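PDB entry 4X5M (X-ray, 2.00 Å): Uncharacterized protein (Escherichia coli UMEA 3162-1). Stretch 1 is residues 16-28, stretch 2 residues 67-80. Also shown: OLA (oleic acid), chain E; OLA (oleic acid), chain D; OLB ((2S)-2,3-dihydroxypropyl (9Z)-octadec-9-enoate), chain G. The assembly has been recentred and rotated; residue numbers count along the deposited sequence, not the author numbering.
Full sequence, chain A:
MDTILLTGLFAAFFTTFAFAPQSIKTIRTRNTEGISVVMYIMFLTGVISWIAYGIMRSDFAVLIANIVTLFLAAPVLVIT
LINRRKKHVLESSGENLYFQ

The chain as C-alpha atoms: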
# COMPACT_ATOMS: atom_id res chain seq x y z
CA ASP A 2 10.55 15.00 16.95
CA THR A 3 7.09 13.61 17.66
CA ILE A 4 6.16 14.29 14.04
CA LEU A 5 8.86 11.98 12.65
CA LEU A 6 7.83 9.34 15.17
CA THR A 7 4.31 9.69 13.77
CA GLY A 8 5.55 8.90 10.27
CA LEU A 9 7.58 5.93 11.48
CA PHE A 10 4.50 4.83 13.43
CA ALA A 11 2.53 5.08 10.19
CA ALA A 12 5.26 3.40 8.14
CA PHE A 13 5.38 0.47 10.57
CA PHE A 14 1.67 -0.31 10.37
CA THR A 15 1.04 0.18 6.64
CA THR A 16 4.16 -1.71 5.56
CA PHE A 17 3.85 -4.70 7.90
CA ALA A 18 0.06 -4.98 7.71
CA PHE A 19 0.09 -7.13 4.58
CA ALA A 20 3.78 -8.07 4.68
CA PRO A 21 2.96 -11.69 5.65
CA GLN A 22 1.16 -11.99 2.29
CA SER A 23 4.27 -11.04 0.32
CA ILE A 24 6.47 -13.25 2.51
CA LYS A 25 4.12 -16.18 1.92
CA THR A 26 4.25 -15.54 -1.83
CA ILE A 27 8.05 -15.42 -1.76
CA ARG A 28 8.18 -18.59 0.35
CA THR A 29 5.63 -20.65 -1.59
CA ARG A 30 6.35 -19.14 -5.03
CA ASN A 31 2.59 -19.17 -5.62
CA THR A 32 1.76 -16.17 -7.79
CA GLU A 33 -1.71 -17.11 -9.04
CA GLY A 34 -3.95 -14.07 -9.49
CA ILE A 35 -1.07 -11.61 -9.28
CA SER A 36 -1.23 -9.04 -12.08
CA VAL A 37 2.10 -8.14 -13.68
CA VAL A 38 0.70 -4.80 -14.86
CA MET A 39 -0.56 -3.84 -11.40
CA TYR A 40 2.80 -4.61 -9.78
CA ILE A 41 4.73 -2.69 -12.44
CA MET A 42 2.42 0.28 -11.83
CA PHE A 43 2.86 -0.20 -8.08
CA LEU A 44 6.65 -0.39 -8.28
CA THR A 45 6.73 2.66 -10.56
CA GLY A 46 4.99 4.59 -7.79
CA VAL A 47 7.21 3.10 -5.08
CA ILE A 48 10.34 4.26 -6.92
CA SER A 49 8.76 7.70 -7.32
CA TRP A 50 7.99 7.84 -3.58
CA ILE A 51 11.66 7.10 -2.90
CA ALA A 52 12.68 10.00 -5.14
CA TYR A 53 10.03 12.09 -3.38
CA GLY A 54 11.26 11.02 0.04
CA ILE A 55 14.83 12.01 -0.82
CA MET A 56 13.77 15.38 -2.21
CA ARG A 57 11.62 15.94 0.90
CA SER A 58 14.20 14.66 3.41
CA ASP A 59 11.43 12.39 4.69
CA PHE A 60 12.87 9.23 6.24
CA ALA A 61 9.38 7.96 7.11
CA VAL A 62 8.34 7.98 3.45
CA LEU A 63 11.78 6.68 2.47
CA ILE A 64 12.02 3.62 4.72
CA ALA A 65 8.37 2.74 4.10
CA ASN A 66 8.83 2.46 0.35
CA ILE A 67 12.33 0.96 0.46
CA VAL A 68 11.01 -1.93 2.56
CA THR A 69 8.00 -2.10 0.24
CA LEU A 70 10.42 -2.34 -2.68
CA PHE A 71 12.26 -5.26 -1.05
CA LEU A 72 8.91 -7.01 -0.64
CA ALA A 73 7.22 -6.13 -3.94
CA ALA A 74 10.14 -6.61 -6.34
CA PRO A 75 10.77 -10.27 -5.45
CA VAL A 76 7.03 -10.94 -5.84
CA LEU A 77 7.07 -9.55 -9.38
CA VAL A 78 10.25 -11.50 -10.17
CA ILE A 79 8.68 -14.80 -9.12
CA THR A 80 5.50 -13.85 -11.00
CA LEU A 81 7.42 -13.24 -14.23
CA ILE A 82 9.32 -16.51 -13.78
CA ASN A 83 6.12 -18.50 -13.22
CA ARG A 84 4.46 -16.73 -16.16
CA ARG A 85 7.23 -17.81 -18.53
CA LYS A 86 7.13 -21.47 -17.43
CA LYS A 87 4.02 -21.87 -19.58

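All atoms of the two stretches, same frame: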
# COMPACT_ATOMS: atom_id res chain seq x y z
N THR A 16 3.22 -0.84 6.26
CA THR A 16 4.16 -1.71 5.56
C THR A 16 4.05 -3.16 6.02
O THR A 16 4.12 -4.09 5.21
CB THR A 16 5.62 -1.25 5.74
OG1 THR A 16 5.72 0.15 5.42
CG2 THR A 16 6.55 -2.03 4.84
N PHE A 17 3.85 -3.36 7.32
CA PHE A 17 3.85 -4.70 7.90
C PHE A 17 2.45 -5.30 8.01
O PHE A 17 2.30 -6.46 8.40
CB PHE A 17 4.53 -4.69 9.27
CG PHE A 17 5.99 -4.35 9.22
CD1 PHE A 17 6.75 -4.63 8.10
CD2 PHE A 17 6.61 -3.74 10.30
CE1 PHE A 17 8.10 -4.32 8.05
CE2 PHE A 17 7.96 -3.43 10.26
CZ PHE A 17 8.70 -3.72 9.13
N ALA A 18 1.44 -4.51 7.67
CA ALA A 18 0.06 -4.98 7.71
C ALA A 18 -0.14 -6.20 6.81
O ALA A 18 -0.67 -7.22 7.24
CB ALA A 18 -0.90 -3.87 7.30
N PHE A 19 0.28 -6.07 5.56
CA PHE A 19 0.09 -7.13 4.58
C PHE A 19 1.41 -7.76 4.16
O PHE A 19 1.48 -8.49 3.17
CB PHE A 19 -0.64 -6.59 3.35
CG PHE A 19 -2.00 -6.05 3.65
CD1 PHE A 19 -3.09 -6.90 3.80
CD2 PHE A 19 -2.20 -4.68 3.79
CE1 PHE A 19 -4.34 -6.40 4.08
CE2 PHE A 19 -3.46 -4.18 4.07
CZ PHE A 19 -4.53 -5.04 4.21
N ALA A 20 2.47 -7.47 4.92
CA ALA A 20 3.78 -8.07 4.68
C ALA A 20 3.77 -9.61 4.74
O ALA A 20 4.46 -10.24 3.94
CB ALA A 20 4.80 -7.51 5.68
N PRO A 21 3.01 -10.22 5.68
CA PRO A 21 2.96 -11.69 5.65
C PRO A 21 2.45 -12.28 4.34
O PRO A 21 2.79 -13.42 4.02
CB PRO A 21 2.00 -12.02 6.80
CG PRO A 21 2.18 -10.90 7.75
CD PRO A 21 2.38 -9.68 6.90
N GLN A 22 1.65 -11.52 3.59
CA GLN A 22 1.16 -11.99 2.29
C GLN A 22 2.29 -12.09 1.27
O GLN A 22 2.39 -13.08 0.55
CB GLN A 22 0.06 -11.06 1.76
CG GLN A 22 -1.26 -11.15 2.52
CD GLN A 22 -2.40 -10.47 1.78
OE1 GLN A 22 -2.18 -9.72 0.83
NE2 GLN A 22 -3.63 -10.74 2.20
N SER A 23 3.13 -11.06 1.22
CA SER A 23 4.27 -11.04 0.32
C SER A 23 5.29 -12.11 0.70
O SER A 23 5.84 -12.79 -0.16
CB SER A 23 4.94 -9.67 0.31
OG SER A 23 4.06 -8.68 -0.21
N ILE A 24 5.54 -12.24 2.00
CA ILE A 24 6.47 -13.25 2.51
C ILE A 24 6.01 -14.65 2.14
O ILE A 24 6.80 -15.49 1.72
CB ILE A 24 6.63 -13.14 4.04
CG1 ILE A 24 7.25 -11.80 4.42
CG2 ILE A 24 7.47 -14.29 4.58
CD1 ILE A 24 7.32 -11.56 5.92
N LYS A 25 4.71 -14.90 2.29
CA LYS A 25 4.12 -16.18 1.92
C LYS A 25 4.30 -16.46 0.43
O LYS A 25 4.61 -17.58 0.04
CB LYS A 25 2.63 -16.21 2.28
CG LYS A 25 1.96 -17.55 2.01
CD LYS A 25 0.45 -17.42 1.94
CE LYS A 25 -0.24 -18.54 2.70
NZ LYS A 25 0.33 -19.88 2.35
N THR A 26 4.09 -15.43 -0.38
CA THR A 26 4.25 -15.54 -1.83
C THR A 26 5.69 -15.87 -2.19
O THR A 26 5.95 -16.73 -3.03
CB THR A 26 3.82 -14.24 -2.55
OG1 THR A 26 2.44 -13.99 -2.29
CG2 THR A 26 4.05 -14.36 -4.05
N ILE A 27 6.63 -15.18 -1.54
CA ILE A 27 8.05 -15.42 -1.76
C ILE A 27 8.43 -16.84 -1.33
O ILE A 27 9.20 -17.52 -2.00
CB ILE A 27 8.91 -14.39 -1.00
CG1 ILE A 27 8.68 -12.99 -1.57
CG2 ILE A 27 10.39 -14.76 -1.08
CD1 ILE A 27 9.44 -11.90 -0.84
N ARG A 28 7.87 -17.28 -0.20
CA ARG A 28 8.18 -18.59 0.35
C ARG A 28 7.59 -19.73 -0.48
O ARG A 28 8.27 -20.71 -0.76
CB ARG A 28 7.68 -18.68 1.79
CG ARG A 28 8.02 -19.99 2.49
CD ARG A 28 7.47 -20.02 3.91
NE ARG A 28 6.02 -19.81 3.92
CZ ARG A 28 5.12 -20.77 3.72
NH1 ARG A 28 5.52 -22.01 3.48
NH2 ARG A 28 3.83 -20.49 3.75
N ILE A 67 11.15 1.79 0.69
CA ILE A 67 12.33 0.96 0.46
C ILE A 67 12.03 -0.47 0.90
O ILE A 67 12.34 -1.42 0.18
CB ILE A 67 13.57 1.49 1.19
CG1 ILE A 67 14.06 2.79 0.54
CG2 ILE A 67 14.69 0.46 1.17
CD1 ILE A 67 15.20 3.45 1.27
N VAL A 68 11.42 -0.62 2.07
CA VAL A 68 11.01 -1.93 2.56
C VAL A 68 9.95 -2.53 1.64
O VAL A 68 9.99 -3.72 1.32
CB VAL A 68 10.46 -1.86 4.00
CG1 VAL A 68 9.93 -3.21 4.43
CG2 VAL A 68 11.55 -1.40 4.96
N THR A 69 9.02 -1.69 1.20
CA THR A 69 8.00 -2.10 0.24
C THR A 69 8.65 -2.62 -1.04
O THR A 69 8.22 -3.63 -1.59
CB THR A 69 7.05 -0.93 -0.11
OG1 THR A 69 6.36 -0.50 1.07
CG2 THR A 69 6.02 -1.37 -1.15
N LEU A 70 9.69 -1.93 -1.49
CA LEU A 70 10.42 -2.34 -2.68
C LEU A 70 11.05 -3.73 -2.51
O LEU A 70 11.00 -4.55 -3.42
CB LEU A 70 11.51 -1.31 -3.02
CG LEU A 70 12.40 -1.63 -4.22
CD1 LEU A 70 11.59 -1.69 -5.50
CD2 LEU A 70 13.53 -0.61 -4.34
N PHE A 71 11.62 -3.97 -1.34
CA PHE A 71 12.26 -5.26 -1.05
C PHE A 71 11.24 -6.39 -0.89
O PHE A 71 11.61 -7.56 -0.89
CB PHE A 71 13.12 -5.15 0.22
CG PHE A 71 14.53 -4.71 -0.05
CD1 PHE A 71 14.83 -3.36 -0.22
CD2 PHE A 71 15.56 -5.63 -0.11
CE1 PHE A 71 16.12 -2.95 -0.46
CE2 PHE A 71 16.86 -5.22 -0.35
CZ PHE A 71 17.14 -3.88 -0.52
N LEU A 72 9.97 -6.02 -0.75
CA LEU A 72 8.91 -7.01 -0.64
C LEU A 72 8.19 -7.20 -1.97
O LEU A 72 7.83 -8.32 -2.34
CB LEU A 72 7.90 -6.60 0.44
CG LEU A 72 8.34 -6.82 1.89
CD1 LEU A 72 7.29 -6.30 2.86
CD2 LEU A 72 8.62 -8.29 2.14
N ALA A 73 7.99 -6.11 -2.70
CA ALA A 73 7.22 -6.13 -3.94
C ALA A 73 8.03 -6.64 -5.13
O ALA A 73 7.52 -7.39 -5.95
CB ALA A 73 6.67 -4.74 -4.24
N ALA A 74 9.29 -6.22 -5.22
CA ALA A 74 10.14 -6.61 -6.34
C ALA A 74 10.35 -8.13 -6.45
O ALA A 74 10.25 -8.67 -7.55
CB ALA A 74 11.49 -5.89 -6.26
N PRO A 75 10.64 -8.81 -5.32
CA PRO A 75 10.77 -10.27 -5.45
C PRO A 75 9.47 -10.95 -5.88
O PRO A 75 9.51 -11.95 -6.59
CB PRO A 75 11.16 -10.71 -4.03
CG PRO A 75 11.81 -9.52 -3.44
CD PRO A 75 11.03 -8.36 -3.98
N VAL A 76 8.33 -10.41 -5.45
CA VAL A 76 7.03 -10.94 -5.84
C VAL A 76 6.83 -10.86 -7.35
O VAL A 76 6.38 -11.83 -7.98
CB VAL A 76 5.88 -10.20 -5.13
CG1 VAL A 76 4.54 -10.58 -5.73
CG2 VAL A 76 5.90 -10.50 -3.64
N LEU A 77 7.18 -9.72 -7.94
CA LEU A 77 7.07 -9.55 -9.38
C LEU A 77 8.04 -10.47 -10.12
O LEU A 77 7.68 -11.05 -11.15
CB LEU A 77 7.32 -8.09 -9.78
CG LEU A 77 7.24 -7.79 -11.28
CD1 LEU A 77 5.93 -8.29 -11.87
CD2 LEU A 77 7.41 -6.30 -11.55
N VAL A 78 9.25 -10.61 -9.59
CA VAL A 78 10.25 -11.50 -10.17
C VAL A 78 9.74 -12.93 -10.27
O VAL A 78 9.80 -13.55 -11.34
CB VAL A 78 11.56 -11.49 -9.36
CG1 VAL A 78 12.44 -12.68 -9.74
CG2 VAL A 78 12.31 -10.19 -9.56
N ILE A 79 9.24 -13.46 -9.16
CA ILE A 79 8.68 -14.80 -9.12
C ILE A 79 7.49 -14.92 -10.07
O ILE A 79 7.32 -15.94 -10.75
CB ILE A 79 8.25 -15.19 -7.69
CG1 ILE A 79 9.45 -15.14 -6.74
CG2 ILE A 79 7.63 -16.58 -7.68
CD1 ILE A 79 9.08 -15.35 -5.29
N THR A 80 6.67 -13.88 -10.12
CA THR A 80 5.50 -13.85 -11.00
C THR A 80 5.91 -13.97 -12.46
O THR A 80 5.31 -14.74 -13.22
CB THR A 80 4.68 -12.56 -10.81
OG1 THR A 80 4.22 -12.48 -9.46
CG2 THR A 80 3.48 -12.55 -11.75
C1 OLA E . 19.30 9.84 1.77
O1 OLA E . 20.17 10.31 0.99
O2 OLA E . 18.55 10.61 2.41
C2 OLA E . 19.16 8.34 1.92
C3 OLA E . 18.37 7.79 0.75
C4 OLA E . 19.06 6.58 0.18
C5 OLA E . 18.60 6.40 -1.25
C6 OLA E . 18.67 4.94 -1.65
C7 OLA E . 17.96 4.76 -2.98
C8 OLA E . 18.01 3.30 -3.39
C9 OLA E . 16.77 2.60 -2.87
C10 OLA E . 16.66 1.26 -2.94
C11 OLA E . 17.77 0.42 -3.54
C12 OLA E . 17.42 -1.04 -3.42
C13 OLA E . 18.57 -1.90 -3.89
C14 OLA E . 18.04 -3.01 -4.78
C15 OLA E . 16.92 -3.75 -4.08
C16 OLA E . 16.16 -4.58 -5.10
C17 OLA E . 14.94 -5.18 -4.45
C18 OLA E . 15.34 -6.40 -3.64
C1 OLA D . 13.28 -14.94 -5.34
O1 OLA D . 13.09 -15.97 -6.03
O2 OLA D . 12.61 -13.90 -5.57
C2 OLA D . 14.32 -14.94 -4.25
C3 OLA D . 14.60 -13.51 -3.82
C4 OLA D . 15.75 -12.95 -4.62
C5 OLA D . 15.73 -11.44 -4.54
C6 OLA D . 16.03 -10.86 -5.91
C7 OLA D . 15.21 -9.60 -6.11
C8 OLA D . 15.51 -9.02 -7.47
C9 OLA D . 16.87 -8.34 -7.44
C10 OLA D . 17.11 -7.28 -8.24
C11 OLA D . 16.03 -6.75 -9.17
C12 OLA D . 16.49 -5.45 -9.79
C13 OLA D . 16.33 -4.33 -8.78
C14 OLA D . 17.18 -3.15 -9.19
C15 OLA D . 17.02 -2.04 -8.17
C16 OLA D . 17.85 -0.84 -8.57
C17 OLA D . 17.28 0.40 -7.91
C18 OLA D . 18.24 1.55 -8.07
C1 OLB G . 3.58 2.99 0.11
C2 OLB G . 3.04 1.67 0.58
C3 OLB G . 2.16 1.10 -0.51
C4 OLB G . 0.82 0.66 0.05
C5 OLB G . -0.27 0.93 -0.97
O19 OLB G . 3.73 3.20 -1.08
O20 OLB G . 3.90 4.00 1.04
C21 OLB G . 3.87 5.29 0.50
C22 OLB G . 3.90 6.30 1.63
O23 OLB G . 5.18 6.88 1.69
C24 OLB G . 2.87 7.37 1.37
O25 OLB G . 1.68 7.03 2.06
C6 OLB G . -1.65 0.58 -0.45
C7 OLB G . -1.78 -0.93 -0.26
C8 OLB G . -2.82 -1.56 -1.17
C9 OLB G . -4.19 -1.62 -0.52
C10 OLB G . -4.60 -2.65 0.26
C11 OLB G . -3.72 -3.85 0.52
C12 OLB G . -3.90 -4.89 -0.57
C13 OLB G . -2.52 -5.34 -1.01
C14 OLB G . -2.53 -5.86 -2.43
C15 OLB G . -1.11 -6.21 -2.79
C16 OLB G . -0.26 -4.96 -2.70
C17 OLB G . 1.08 -5.28 -2.08
C18 OLB G . 1.49 -4.12 -1.21

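The most unusual feature of this contact is that a proline lines the socket for its main knob: the side chain of Ile27 sits among Leu72, Pro75, Val76 and Ile79. With chi1 at -65° (m) and chi2 at 177° (t), Ile27 extends so that CD1 lies 3.8 Å from Pro75 CB and 4.2 Å from Leu72 O, while CG1 lies 4.3 Å from Val76 CG2. Its CA-to-CB bond points sideways, and the extended chain brings its end nearer. Ile79 approaches from its own helix, placing CD1 3.7 Å from Ile27 CA. Helix 67-80 is kinked where Pro75 N, lacking a hydrogen, makes no bond to the preceding turn.

No hydrogen bond crosses between the stretches, so packing alone accounts for the 524 Å² buried between them. The axes of helices 20-28 and 67-80 run in broadly similar directions, 36° apart, and approach to 9.4 Å. Ser23, a small residue, sits where its CA is 6.2 Å from Leu72 CA, and Ser23 CB lies 4.1 Å from Leu72 O and 4.1 Å from Val76 CG2. Leu72, which has the largest covered area, also meets Ala20, with CD1 4.0 Å from Ala20 CB.

Thr26 combines both chemistries. Its OG1 donates to Gln22 O at 3.0 Å, satisfying the hydroxyl within its own helix, while its methyl CG2 packs 4.2 Å from Val76 CG1.

At the other end, Thr16 points toward stretch 2 and sets CG2 3.6 Å from Val68 CG1; its OG1 is hydrogen-bonded elsewhere in the structure. Phe17 reaches the same valine methyl obliquely, with CE1 4.2 Å from Val68 CG1. Phe71 instead leads away, its CZ 3.6 Å from C15 of the chain E oleic acid, which lies over one ring face.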